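Local coordinates for mandelate racemase/muconate lactonizing enzyme, C-terminal domain protein (Paracoccus denitrificans, PDB 3N4E) that probably acts as a magnesium-dependent hydro-lyase of the enolase superfamily, at residues Arg57-Phe62 with His80-Leu85; Arg123-Cys128 with His346-Asp351; Asp191-Phe196 with Gly218-Glu223; Pro334-Pro339 with Ile357-Asp362. All coordinates share one frame; numbering follows the deposited sequence.

Contact 1 of 4, residues Arg57-Phe62 with His80-Leu85; sequences RDIAPF and HRLVKL
Asp58 and Leu82 mark the closest approach of the two backbones, their CA atoms 8.1 Å apart, so that side chains alone bridge two helices of the enolase-type N-terminal domain. Residues 57-62 belong to helix 49-63, which has a wide pi-type turn at 57-59; the other segment leaves helix 71-81 at Arg81 and turns through a short 3-10 stretch, 83-85. Leu82 fills the middle: its CD2 lies 3.8 Å from CG1 of Ile59, the two side chains meeting at about a right angle, while its CD1 rests 4.1 Å from CB of Asp58. Ile59 also packs on Ala94 and Cys98 of helix 90-110, and Asp58 lies against Leu46 of a second subunit. Nearer the solvent, CG of Phe62 is anti to the backbone N (chi1 168°), which carries the ring out to the Arg81 guanidinium. There the ring and guanidinium planes stand 69° apart, with CE1 of Phe62 over one face of the guanidinium, 3.6 Å from Arg81 NH2.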
loop_
_atom_site.group_PDB
_atom_site.type_symbol
_atom_site.label_atom_id
_atom_site.label_comp_id
_atom_site.label_asym_id
_atom_site.label_seq_id
_atom_site.Cartn_x
_atom_site.Cartn_y
_atom_site.Cartn_z
ATOM N N ARG A 57 -24.226 26.636 29.723
ATOM C CA ARG A 57 -24.065 27.849 28.922
ATOM C C ARG A 57 -24.557 27.720 27.483
ATOM O O ARG A 57 -25.130 28.669 26.927
ATOM C CB ARG A 57 -22.601 28.266 28.872
ATOM C CG ARG A 57 -22.078 28.955 30.115
ATOM C CD ARG A 57 -20.607 29.345 29.920
ATOM N NE ARG A 57 -19.825 28.226 29.379
ATOM C CZ ARG A 57 -19.138 27.354 30.115
ATOM N NH1 ARG A 57 -19.114 27.460 31.449
ATOM N NH2 ARG A 57 -18.461 26.378 29.512
ATOM N N ASP A 58 -24.299 26.558 26.879
ATOM C CA ASP A 58 -24.371 26.413 25.425
ATOM C C ASP A 58 -25.529 25.523 24.956
ATOM O O ASP A 58 -26.204 25.839 23.975
ATOM C CB ASP A 58 -23.028 25.888 24.881
ATOM C CG ASP A 58 -21.823 26.714 25.348
ATOM O OD1 ASP A 58 -21.842 27.968 25.264
ATOM O OD2 ASP A 58 -20.826 26.101 25.781
ATOM N N ILE A 59 -25.759 24.418 25.656
ATOM C CA ILE A 59 -26.720 23.412 25.195
ATOM C C ILE A 59 -28.143 23.653 25.728
ATOM O O ILE A 59 -29.106 23.516 24.987
ATOM C CB ILE A 59 -26.223 21.973 25.514
ATOM C CG1 ILE A 59 -24.850 21.735 24.864
ATOM C CG2 ILE A 59 -27.212 20.934 25.030
ATOM C CD1 ILE A 59 -24.186 20.427 25.271
ATOM N N ALA A 60 -28.258 24.041 26.998
ATOM C CA ALA A 60 -29.557 24.204 27.641
ATOM C C ALA A 60 -30.416 25.248 26.931
ATOM O O ALA A 60 -31.556 24.945 26.597
ATOM C CB ALA A 60 -29.417 24.513 29.136
ATOM N N PRO A 61 -29.873 26.463 26.673
ATOM C CA PRO A 61 -30.693 27.505 26.031
ATOM C C PRO A 61 -31.206 27.096 24.650
ATOM O O PRO A 61 -32.252 27.581 24.205
ATOM C CB PRO A 61 -29.733 28.698 25.911
ATOM C CG PRO A 61 -28.690 28.457 26.940
ATOM C CD PRO A 61 -28.540 26.975 27.051
ATOM N N PHE A 62 -30.478 26.207 23.989
ATOM C CA PHE A 62 -30.875 25.734 22.675
ATOM C C PHE A 62 -31.934 24.644 22.747
ATOM O O PHE A 62 -32.829 24.597 21.913
ATOM C CB PHE A 62 -29.657 25.229 21.894
ATOM C CG PHE A 62 -30.010 24.466 20.654
ATOM C CD1 PHE A 62 -30.357 25.138 19.485
ATOM C CD2 PHE A 62 -30.012 23.071 20.654
ATOM C CE1 PHE A 62 -30.693 24.426 18.325
ATOM C CE2 PHE A 62 -30.342 22.355 19.510
ATOM C CZ PHE A 62 -30.686 23.034 18.344
ATOM N N HIS A 80 -22.337 20.504 15.783
ATOM C CA HIS A 80 -21.746 21.374 14.764
ATOM C C HIS A 80 -21.647 22.844 15.151
ATOM O O HIS A 80 -20.838 23.571 14.588
ATOM C CB HIS A 80 -22.434 21.187 13.416
ATOM C CG HIS A 80 -22.096 19.882 12.775
ATOM N ND1 HIS A 80 -22.792 18.725 13.041
ATOM C CD2 HIS A 80 -21.090 19.536 11.942
ATOM C CE1 HIS A 80 -22.243 17.728 12.376
ATOM N NE2 HIS A 80 -21.211 18.193 11.699
ATOM N N ARG A 81 -22.458 23.272 16.113
ATOM C CA ARG A 81 -22.309 24.588 16.729
ATOM C C ARG A 81 -21.158 24.644 17.742
ATOM O O ARG A 81 -20.522 25.682 17.913
ATOM C CB ARG A 81 -23.600 24.995 17.422
ATOM C CG ARG A 81 -24.591 25.622 16.506
ATOM C CD ARG A 81 -25.517 26.482 17.309
ATOM N NE ARG A 81 -26.847 26.545 16.708
ATOM C CZ ARG A 81 -27.893 27.129 17.282
ATOM N NH1 ARG A 81 -27.765 27.705 18.475
ATOM N NH2 ARG A 81 -29.070 27.133 16.667
ATOM N N LEU A 82 -20.919 23.511 18.396
ATOM C CA LEU A 82 -19.924 23.355 19.448
ATOM C C LEU A 82 -18.618 22.787 18.922
ATOM O O LEU A 82 -17.706 22.512 19.704
ATOM C CB LEU A 82 -20.457 22.392 20.520
ATOM C CG LEU A 82 -21.313 22.853 21.702
ATOM C CD1 LEU A 82 -22.313 23.957 21.353
ATOM C CD2 LEU A 82 -22.028 21.657 22.315
ATOM N N VAL A 83 -18.519 22.614 17.608
ATOM C CA VAL A 83 -17.386 21.879 17.015
ATOM C C VAL A 83 -15.987 22.425 17.381
ATOM O O VAL A 83 -15.038 21.654 17.589
ATOM C CB VAL A 83 -17.551 21.674 15.482
ATOM C CG1 VAL A 83 -17.375 22.987 14.713
ATOM C CG2 VAL A 83 -16.585 20.643 14.987
ATOM N N LYS A 84 -15.872 23.741 17.489
ATOM C CA LYS A 84 -14.571 24.351 17.769
ATOM C C LYS A 84 -14.225 24.326 19.263
ATOM O O LYS A 84 -13.221 24.889 19.671
ATOM C CB LYS A 84 -14.494 25.772 17.208
ATOM C CG LYS A 84 -14.866 25.924 15.734
ATOM C CD LYS A 84 -13.665 26.034 14.784
ATOM C CE LYS A 84 -14.080 26.828 13.538
ATOM N NZ LYS A 84 -13.046 26.913 12.460
ATOM N N LEU A 85 -15.056 23.682 20.074
ATOM C CA LEU A 85 -14.676 23.361 21.451
ATOM C C LEU A 85 -13.866 22.059 21.504
ATOM O O LEU A 85 -13.362 21.666 22.556
ATOM C CB LEU A 85 -15.906 23.245 22.357
ATOM C CG LEU A 85 -16.836 24.430 22.607
ATOM C CD1 LEU A 85 -17.966 23.947 23.484
ATOM C CD2 LEU A 85 -16.145 25.637 23.246
#

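Contact 2 of 4, residues Arg123-Cys128 with His346-Asp351; sequences RTRLPC and HFALGD
Strand 346-348 pairs antiparallel with the start of strand 125-132, which also lies parallel to strands 158-162 and 323-325 in the barrel. Leu126 and Phe347 form the hydrogen-bonded pair: Leu126 N to Phe347 O is 2.8 Å and Phe347 N to Leu126 O 2.7 Å, both at 169°. Beyond the strands Leu349 N donates to Thr124 O (2.7 Å, bent to 141°). On the face with Arg125 and Pro127, the His346 ring lies over Pro127 CA, its NE2 3.7 Å from Pro127 CB, while ND1 bonds to Asp344 O. The bent Arg125 chain sets one guanidinium face over His346 CB and an edge against Ala348 CB. Replacing His346 by alanine is likely to open a gap beside Pro127 and leave Asp344 O without this donor. On the face of Leu126 and Phe347, Phe347 CE2 meets Cys128 CB at 3.4 Å, with Cys128 SG oblique to the ring in a sulfur-aromatic contact. An antiparallel strand is thus added to the first strand of the enolase-superfamily (beta/alpha)7beta barrel.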
loop_
_atom_site.group_PDB
_atom_site.type_symbol
_atom_site.label_atom_id
_atom_site.label_comp_id
_atom_site.label_asym_id
_atom_site.label_seq_id
_atom_site.Cartn_x
_atom_site.Cartn_y
_atom_site.Cartn_z
ATOM N N ARG A 123 -30.334 -10.612 24.649
ATOM C CA ARG A 123 -30.313 -11.167 25.994
ATOM C C ARG A 123 -30.673 -10.084 27.002
ATOM O O ARG A 123 -30.427 -8.905 26.758
ATOM C CB ARG A 123 -28.936 -11.787 26.304
ATOM C CG ARG A 123 -27.794 -10.775 26.448
ATOM C CD ARG A 123 -26.652 -11.108 25.513
ATOM N NE ARG A 123 -26.373 -9.921 24.731
ATOM C CZ ARG A 123 -26.000 -9.905 23.461
ATOM N NH1 ARG A 123 -25.808 -8.731 22.890
ATOM N NH2 ARG A 123 -25.819 -11.024 22.771
ATOM N N THR A 124 -31.276 -10.483 28.119
ATOM C CA THR A 124 -31.631 -9.532 29.179
ATOM C C THR A 124 -30.858 -9.813 30.479
ATOM O O THR A 124 -31.065 -9.150 31.498
ATOM C CB THR A 124 -33.160 -9.494 29.438
ATOM O OG1 THR A 124 -33.595 -10.750 29.975
ATOM C CG2 THR A 124 -33.930 -9.185 28.137
ATOM N N ARG A 125 -29.984 -10.816 30.430
ATOM C CA ARG A 125 -29.008 -11.067 31.499
ATOM C C ARG A 125 -27.626 -10.980 30.875
ATOM O O ARG A 125 -27.291 -11.777 30.002
ATOM C CB ARG A 125 -29.223 -12.432 32.159
ATOM C CG ARG A 125 -30.626 -12.653 32.749
ATOM C CD ARG A 125 -30.560 -13.336 34.113
ATOM N NE ARG A 125 -30.156 -12.398 35.169
ATOM C CZ ARG A 125 -29.333 -12.689 36.182
ATOM N NH1 ARG A 125 -28.786 -13.901 36.290
ATOM N NH2 ARG A 125 -29.035 -11.752 37.083
ATOM N N LEU A 126 -26.836 -9.997 31.297
ATOM C CA LEU A 126 -25.561 -9.716 30.646
ATOM C C LEU A 126 -24.394 -10.038 31.576
ATOM O O LEU A 126 -24.353 -9.564 32.709
ATOM C CB LEU A 126 -25.514 -8.259 30.160
ATOM C CG LEU A 126 -26.441 -7.856 28.992
ATOM C CD1 LEU A 126 -27.878 -7.703 29.420
ATOM C CD2 LEU A 126 -25.978 -6.577 28.302
ATOM N N PRO A 127 -23.451 -10.879 31.121
ATOM C CA PRO A 127 -22.378 -11.222 32.056
ATOM C C PRO A 127 -21.513 -10.000 32.276
ATOM O O PRO A 127 -21.516 -9.086 31.435
ATOM C CB PRO A 127 -21.603 -12.338 31.341
ATOM C CG PRO A 127 -21.974 -12.244 29.906
ATOM C CD PRO A 127 -23.319 -11.567 29.822
ATOM N N CYS A 128 -20.825 -9.962 33.413
ATOM C CA CYS A 128 -19.974 -8.840 33.754
ATOM C C CYS A 128 -18.525 -9.307 33.800
ATOM O O CYS A 128 -18.262 -10.509 33.863
ATOM C CB CYS A 128 -20.376 -8.257 35.105
ATOM S SG CYS A 128 -19.840 -9.228 36.548
ATOM N N HIS A 346 -23.966 -11.724 36.551
ATOM C CA HIS A 346 -24.762 -11.095 35.499
ATOM C C HIS A 346 -25.507 -9.825 35.928
ATOM O O HIS A 346 -25.929 -9.690 37.081
ATOM C CB HIS A 346 -25.785 -12.091 34.941
ATOM C CG HIS A 346 -25.198 -13.144 34.054
ATOM N ND1 HIS A 346 -24.604 -14.286 34.546
ATOM C CD2 HIS A 346 -25.140 -13.243 32.703
ATOM C CE1 HIS A 346 -24.194 -15.038 33.541
ATOM N NE2 HIS A 346 -24.506 -14.429 32.411
ATOM N N PHE A 347 -25.668 -8.910 34.973
ATOM C CA PHE A 347 -26.518 -7.729 35.120
ATOM C C PHE A 347 -27.866 -8.068 34.508
ATOM O O PHE A 347 -27.937 -8.562 33.382
ATOM C CB PHE A 347 -25.923 -6.514 34.390
ATOM C CG PHE A 347 -24.613 -6.025 34.961
ATOM C CD1 PHE A 347 -24.522 -5.593 36.295
ATOM C CD2 PHE A 347 -23.477 -5.982 34.171
ATOM C CE1 PHE A 347 -23.319 -5.133 36.808
ATOM C CE2 PHE A 347 -22.277 -5.515 34.681
ATOM C CZ PHE A 347 -22.194 -5.094 35.997
ATOM N N ALA A 348 -28.936 -7.807 35.246
ATOM C CA ALA A 348 -30.278 -8.148 34.787
ATOM C C ALA A 348 -30.975 -6.915 34.214
ATOM O O ALA A 348 -31.373 -6.031 34.967
ATOM C CB ALA A 348 -31.084 -8.742 35.928
ATOM N N LEU A 349 -31.093 -6.849 32.885
ATOM C CA LEU A 349 -31.825 -5.774 32.226
ATOM C C LEU A 349 -33.343 -5.925 32.443
ATOM O O LEU A 349 -33.927 -6.994 32.192
ATOM C CB LEU A 349 -31.485 -5.711 30.736
ATOM C CG LEU A 349 -32.114 -4.556 29.937
ATOM C CD1 LEU A 349 -31.880 -3.186 30.579
ATOM C CD2 LEU A 349 -31.598 -4.541 28.529
ATOM N N GLY A 350 -33.967 -4.857 32.933
ATOM C CA GLY A 350 -35.414 -4.847 33.171
ATOM C C GLY A 350 -36.154 -4.055 32.104
ATOM O O GLY A 350 -35.533 -3.467 31.218
ATOM N N ASP A 351 -37.481 -4.019 32.203
ATOM C CA ASP A 351 -38.322 -3.457 31.151
ATOM C C ASP A 351 -39.097 -2.177 31.520
ATOM O O ASP A 351 -40.161 -1.922 30.956
ATOM C CB ASP A 351 -39.308 -4.525 30.669
ATOM C CG ASP A 351 -38.623 -5.781 30.155
ATOM O OD1 ASP A 351 -37.402 -5.750 29.876
ATOM O OD2 ASP A 351 -39.321 -6.807 30.021
#

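Contact 3 of 4, residues Asp191-Phe196 with Gly218-Glu223; sequences DAVIGF and GYSWFE. With CA (calcium ion), chain C.
Tyr219, just after the Schellman motif in which Gly218 ends helix 204-216, lays one ring face against Ile194 CB, 3.8 Å from the ring centroid, while its OH bonds to Ala181 O. Ser220 N donates to Ile194 O (2.7 Å, 167°), and a water joins Ser220 OG to Ile194 N. Trp221, with CG between the backbone N and carbonyl carbon (chi1 81°), folds its six-membered ring over Gly195 CA, 3.9 Å from the centroid. Trp221 O accepts from Phe196 N (3.1 Å), and its NE1 bonds in the ring plane to Glu223 OE1 (3.2 Å). Phe222 runs beside Phe196, the ring planes 71° apart. Glu223 N bonds to Phe196 O (2.7 Å), and the extended side chain brings OE2 to calcium at 2.3 Å, a site shared with Asp197 and Glu249; Lys160 pairs with OE1. This beta-alpha-beta crossover has helices 174-188 and 204-216 packed on Tyr219 and Phe196, and strands 158-162 and 244-246 hydrogen-bonded on its two sides.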
loop_
_atom_site.group_PDB
_atom_site.type_symbol
_atom_site.label_atom_id
_atom_site.label_comp_id
_atom_site.label_asym_id
_atom_site.label_seq_id
_atom_site.Cartn_x
_atom_site.Cartn_y
_atom_site.Cartn_z
ATOM N N ASP A 191 -7.960 -21.518 32.852
ATOM C CA ASP A 191 -9.161 -21.362 32.029
ATOM C C ASP A 191 -9.736 -19.943 32.062
ATOM O O ASP A 191 -10.395 -19.516 31.106
ATOM C CB ASP A 191 -10.265 -22.330 32.496
ATOM C CG ASP A 191 -9.984 -23.783 32.129
ATOM O OD1 ASP A 191 -9.427 -24.042 31.030
ATOM O OD2 ASP A 191 -10.348 -24.667 32.944
ATOM N N ALA A 192 -9.523 -19.242 33.178
ATOM C CA ALA A 192 -10.040 -17.891 33.357
ATOM C C ALA A 192 -9.721 -16.964 32.183
ATOM O O ALA A 192 -8.644 -17.044 31.582
ATOM C CB ALA A 192 -9.524 -17.299 34.645
ATOM N N VAL A 193 -10.681 -16.099 31.868
ATOM C CA VAL A 193 -10.519 -15.077 30.854
ATOM C C VAL A 193 -9.947 -13.845 31.573
ATOM O O VAL A 193 -10.568 -13.320 32.511
ATOM C CB VAL A 193 -11.876 -14.798 30.117
ATOM C CG1 VAL A 193 -11.755 -13.700 29.079
ATOM C CG2 VAL A 193 -12.386 -16.059 29.442
ATOM N N ILE A 194 -8.741 -13.428 31.171
ATOM C CA ILE A 194 -8.069 -12.272 31.780
ATOM C C ILE A 194 -7.603 -11.269 30.737
ATOM O O ILE A 194 -7.014 -11.634 29.703
ATOM C CB ILE A 194 -6.843 -12.640 32.663
ATOM C CG1 ILE A 194 -7.094 -13.904 33.488
ATOM C CG2 ILE A 194 -6.513 -11.483 33.601
ATOM C CD1 ILE A 194 -5.849 -14.497 34.110
ATOM N N GLY A 195 -7.884 -10.003 31.027
ATOM C CA GLY A 195 -7.421 -8.896 30.229
ATOM C C GLY A 195 -6.456 -8.058 31.046
ATOM O O GLY A 195 -6.462 -8.091 32.302
ATOM N N PHE A 196 -5.636 -7.303 30.320
ATOM C CA PHE A 196 -4.557 -6.529 30.880
ATOM C C PHE A 196 -4.669 -5.145 30.273
ATOM O O PHE A 196 -4.642 -4.983 29.048
ATOM C CB PHE A 196 -3.209 -7.173 30.542
ATOM C CG PHE A 196 -2.021 -6.472 31.151
ATOM C CD1 PHE A 196 -1.555 -5.256 30.630
ATOM C CD2 PHE A 196 -1.348 -7.036 32.245
ATOM C CE1 PHE A 196 -0.450 -4.607 31.202
ATOM C CE2 PHE A 196 -0.238 -6.402 32.811
ATOM C CZ PHE A 196 0.212 -5.189 32.291
ATOM N N GLY A 218 -1.657 -16.821 28.328
ATOM C CA GLY A 218 -3.021 -17.003 27.830
ATOM C C GLY A 218 -4.011 -15.848 28.022
ATOM O O GLY A 218 -5.230 -16.066 27.962
ATOM N N TYR A 219 -3.519 -14.627 28.254
ATOM C CA TYR A 219 -4.415 -13.472 28.389
ATOM C C TYR A 219 -5.245 -13.274 27.112
ATOM O O TYR A 219 -4.781 -13.583 26.013
ATOM C CB TYR A 219 -3.644 -12.193 28.754
ATOM C CG TYR A 219 -3.431 -12.003 30.247
ATOM C CD1 TYR A 219 -2.729 -12.946 31.002
ATOM C CD2 TYR A 219 -3.927 -10.880 30.895
ATOM C CE1 TYR A 219 -2.553 -12.781 32.370
ATOM C CE2 TYR A 219 -3.734 -10.686 32.255
ATOM C CZ TYR A 219 -3.064 -11.646 32.990
ATOM O OH TYR A 219 -2.880 -11.466 34.342
ATOM N N SER A 220 -6.475 -12.782 27.264
ATOM C CA SER A 220 -7.402 -12.696 26.134
ATOM C C SER A 220 -7.357 -11.361 25.394
ATOM O O SER A 220 -7.512 -11.337 24.187
ATOM C CB SER A 220 -8.832 -13.008 26.565
ATOM O OG SER A 220 -9.008 -14.410 26.718
ATOM N N TRP A 221 -7.164 -10.256 26.111
ATOM C CA TRP A 221 -6.943 -8.971 25.438
ATOM C C TRP A 221 -5.997 -8.043 26.176
ATOM O O TRP A 221 -5.733 -8.223 27.362
ATOM C CB TRP A 221 -8.259 -8.275 25.087
ATOM C CG TRP A 221 -8.947 -7.511 26.194
ATOM C CD1 TRP A 221 -8.881 -6.171 26.413
ATOM C CD2 TRP A 221 -9.835 -8.036 27.190
ATOM N NE1 TRP A 221 -9.669 -5.819 27.478
ATOM C CE2 TRP A 221 -10.264 -6.947 27.981
ATOM C CE3 TRP A 221 -10.311 -9.323 27.493
ATOM C CZ2 TRP A 221 -11.152 -7.100 29.054
ATOM C CZ3 TRP A 221 -11.202 -9.473 28.556
ATOM C CH2 TRP A 221 -11.606 -8.366 29.325
ATOM N N PHE A 222 -5.488 -7.062 25.437
ATOM C CA PHE A 222 -4.424 -6.165 25.862
ATOM C C PHE A 222 -4.914 -4.758 25.541
ATOM O O PHE A 222 -5.007 -4.374 24.368
ATOM C CB PHE A 222 -3.156 -6.511 25.065
ATOM C CG PHE A 222 -1.898 -5.789 25.511
ATOM C CD1 PHE A 222 -1.824 -5.120 26.729
ATOM C CD2 PHE A 222 -0.765 -5.811 24.695
ATOM C CE1 PHE A 222 -0.655 -4.483 27.121
ATOM C CE2 PHE A 222 0.423 -5.176 25.080
ATOM C CZ PHE A 222 0.477 -4.513 26.304
ATOM N N GLU A 223 -5.253 -4.006 26.587
ATOM C CA GLU A 223 -5.995 -2.762 26.436
ATOM C C GLU A 223 -5.070 -1.549 26.514
ATOM O O GLU A 223 -4.228 -1.450 27.407
ATOM C CB GLU A 223 -7.119 -2.702 27.482
ATOM C CG GLU A 223 -8.034 -1.472 27.433
ATOM C CD GLU A 223 -9.325 -1.638 28.256
ATOM O OE1 GLU A 223 -9.989 -2.701 28.165
ATOM O OE2 GLU A 223 -9.687 -0.688 29.005
HETATM CA CA CA C . -9.227 1.153 30.233
HETATM O O HOH W 1 -7.503 -15.326 29.113
HETATM O O HOH W 2 -9.584 2.840 32.446
HETATM O O HOH W 3 -7.427 1.707 28.943
HETATM O O HOH W 4 -11.363 0.689 31.756
#

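Contact 4 of 4, residues Pro334-Pro339 with Ile357-Asp362; sequences PVFRNP and IVVDED. With CA (calcium ion), chain E.
Asn338 holds CG between its backbone N and carbonyl carbon (chi1 66°), which swings the amide across to Val358, and Asp360 sets CG anti to its backbone N (chi1 -173°), which brings the carboxylate to the Arg337 guanidinium. Asn338 OD1 accepts from Val358 N at 3.0 Å, the donor tilted from the amide plane, and ND2 bonds to Gly356 O, so both ends of the amide are fixed. A leucine in place of Asn338 would probably leave Val358 N and Gly356 O without these mates and weaken the hold on residues 357-358. Two backbone bonds continue the link: Arg337 N to Val358 O and Asp360 N to Val335 O, each 3.0 Å and nearly straight, flanking the single bridge between Phe336 and Val359. These join the loop after strand 323-325 of the enolase-type barrel domain to the start of helix 361-367, which leads into strand 368-371; Asp360 is that helix's N-cap, its OD1 accepting from Glu363 N and, weakly, from Asp362 N. Its OD2 makes a salt bridge with Arg337 NH1 at 3.4 Å, an attraction of charges, since OD2 sits off the guanidinium plane. The Phe336 ring is sandwiched, Val335 CG1 over one face and Ile357 CD1 over the opposite one, 4.1 Å from the centroid, with Val359 CG2 at the rim. Val359 O and Glu361 OE1 each bind calcium at 2.4 Å.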
loop_
_atom_site.group_PDB
_atom_site.type_symbol
_atom_site.label_atom_id
_atom_site.label_comp_id
_atom_site.label_asym_id
_atom_site.label_seq_id
_atom_site.Cartn_x
_atom_site.Cartn_y
_atom_site.Cartn_z
ATOM N N PRO A 334 -26.154 6.065 47.781
ATOM C CA PRO A 334 -27.612 6.081 47.828
ATOM C C PRO A 334 -28.341 6.946 46.772
ATOM O O PRO A 334 -29.577 6.992 46.772
ATOM C CB PRO A 334 -27.891 6.629 49.232
ATOM C CG PRO A 334 -26.745 7.567 49.486
ATOM C CD PRO A 334 -25.593 7.171 48.578
ATOM N N VAL A 335 -27.616 7.618 45.884
ATOM C CA VAL A 335 -28.292 8.453 44.888
ATOM C C VAL A 335 -29.263 7.641 44.034
ATOM O O VAL A 335 -30.339 8.128 43.671
ATOM C CB VAL A 335 -27.301 9.281 44.032
ATOM C CG1 VAL A 335 -28.014 9.977 42.859
ATOM C CG2 VAL A 335 -26.627 10.302 44.905
ATOM N N PHE A 336 -28.897 6.390 43.768
ATOM C CA PHE A 336 -29.725 5.485 42.982
ATOM C C PHE A 336 -30.175 4.295 43.802
ATOM O O PHE A 336 -29.418 3.775 44.635
ATOM C CB PHE A 336 -28.972 4.996 41.747
ATOM C CG PHE A 336 -28.537 6.096 40.827
ATOM C CD1 PHE A 336 -29.478 6.840 40.115
ATOM C CD2 PHE A 336 -27.189 6.376 40.654
ATOM C CE1 PHE A 336 -29.078 7.864 39.253
ATOM C CE2 PHE A 336 -26.774 7.393 39.786
ATOM C CZ PHE A 336 -27.721 8.140 39.087
ATOM N N ARG A 337 -31.406 3.863 43.544
ATOM C CA ARG A 337 -32.021 2.760 44.272
ATOM C C ARG A 337 -31.722 1.414 43.644
ATOM O O ARG A 337 -31.743 0.402 44.345
ATOM C CB ARG A 337 -33.536 2.966 44.397
ATOM C CG ARG A 337 -33.912 4.191 45.211
ATOM C CD ARG A 337 -35.263 4.014 45.850
ATOM N NE ARG A 337 -35.329 4.673 47.155
ATOM C CZ ARG A 337 -34.796 4.179 48.273
ATOM N NH1 ARG A 337 -34.910 4.859 49.419
ATOM N NH2 ARG A 337 -34.149 3.005 48.248
ATOM N N ASN A 338 -31.445 1.408 42.333
ATOM C CA ASN A 338 -31.110 0.185 41.587
ATOM C C ASN A 338 -29.853 0.274 40.691
ATOM O O ASN A 338 -29.898 -0.140 39.526
ATOM C CB ASN A 338 -32.311 -0.269 40.740
ATOM C CG ASN A 338 -32.654 0.716 39.625
ATOM O OD1 ASN A 338 -32.245 1.876 39.662
ATOM N ND2 ASN A 338 -33.406 0.259 38.635
ATOM N N PRO A 339 -28.716 0.764 41.228
ATOM C CA PRO A 339 -27.536 0.858 40.371
ATOM C C PRO A 339 -26.887 -0.508 40.047
ATOM O O PRO A 339 -27.361 -1.555 40.492
ATOM C CB PRO A 339 -26.585 1.709 41.209
ATOM C CG PRO A 339 -26.869 1.263 42.592
ATOM C CD PRO A 339 -28.369 1.022 42.639
ATOM N N ILE A 357 -33.764 3.564 35.321
ATOM C CA ILE A 357 -32.965 3.960 36.484
ATOM C C ILE A 357 -33.874 4.663 37.493
ATOM O O ILE A 357 -34.694 5.501 37.105
ATOM C CB ILE A 357 -31.731 4.841 36.071
ATOM C CG1 ILE A 357 -30.828 5.138 37.269
ATOM C CG2 ILE A 357 -32.146 6.136 35.380
ATOM C CD1 ILE A 357 -29.662 4.197 37.444
ATOM N N VAL A 358 -33.783 4.290 38.765
ATOM C CA VAL A 358 -34.583 4.963 39.783
ATOM C C VAL A 358 -33.738 5.811 40.711
ATOM O O VAL A 358 -32.800 5.330 41.363
ATOM C CB VAL A 358 -35.570 4.039 40.582
ATOM C CG1 VAL A 358 -36.867 3.837 39.790
ATOM C CG2 VAL A 358 -34.945 2.708 40.948
ATOM N N VAL A 359 -34.100 7.086 40.742
ATOM C CA VAL A 359 -33.385 8.086 41.495
ATOM C C VAL A 359 -34.119 8.358 42.800
ATOM O O VAL A 359 -35.346 8.397 42.831
ATOM C CB VAL A 359 -33.244 9.400 40.682
ATOM C CG1 VAL A 359 -32.406 10.416 41.439
ATOM C CG2 VAL A 359 -32.613 9.120 39.323
ATOM N N ASP A 360 -33.347 8.522 43.870
ATOM C CA ASP A 360 -33.855 8.986 45.158
ATOM C C ASP A 360 -33.705 10.505 45.159
ATOM O O ASP A 360 -32.606 11.016 45.358
ATOM C CB ASP A 360 -33.027 8.352 46.283
ATOM C CG ASP A 360 -33.579 8.634 47.670
ATOM O OD1 ASP A 360 -34.141 9.726 47.920
ATOM O OD2 ASP A 360 -33.415 7.749 48.532
ATOM N N GLU A 361 -34.801 11.216 44.910
ATOM C CA GLU A 361 -34.765 12.674 44.809
ATOM C C GLU A 361 -34.278 13.315 46.109
ATOM O O GLU A 361 -33.606 14.357 46.084
ATOM C CB GLU A 361 -36.143 13.249 44.450
ATOM C CG GLU A 361 -36.495 13.220 42.967
ATOM C CD GLU A 361 -37.239 11.957 42.565
ATOM O OE1 GLU A 361 -37.407 11.042 43.408
ATOM O OE2 GLU A 361 -37.663 11.865 41.394
ATOM N N ASP A 362 -34.634 12.684 47.231
ATOM C CA ASP A 362 -34.308 13.199 48.541
ATOM C C ASP A 362 -32.787 13.223 48.717
ATOM O O ASP A 362 -32.209 14.290 48.958
ATOM C CB ASP A 362 -35.003 12.381 49.636
ATOM C CG ASP A 362 -34.993 13.079 50.997
ATOM O OD1 ASP A 362 -35.121 14.325 51.054
ATOM O OD2 ASP A 362 -34.866 12.368 52.020
HETATM CA CA CA E . -37.656 8.615 43.326
HETATM O O HOH W 5 -38.084 9.438 41.272
#

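How the contacts relate
Contact 3 is buried in the barrel, whereas contacts 1, 2 and 4 are each partly exposed. Contacts 2 and 3 reach the same sheet, about 22 Å apart between centres, with contact 3 nested in the chain loop that contact 2 closes; one pairs antiparallel strands and the other parallel ones. Contact 4 crosses contact 2 along the chain, their nearest atoms about 6 Å apart, but relies on loop backbone bonds, an amide and a salt bridge. Contact 1, in the N-terminal domain and across the chain's centre from contacts 2 and 3, depends on side-chain packing. Calcium is bound in contacts 3 and 4, by the Glu223 carboxylate in the barrel and by a carbonyl with a carboxylate at the surface.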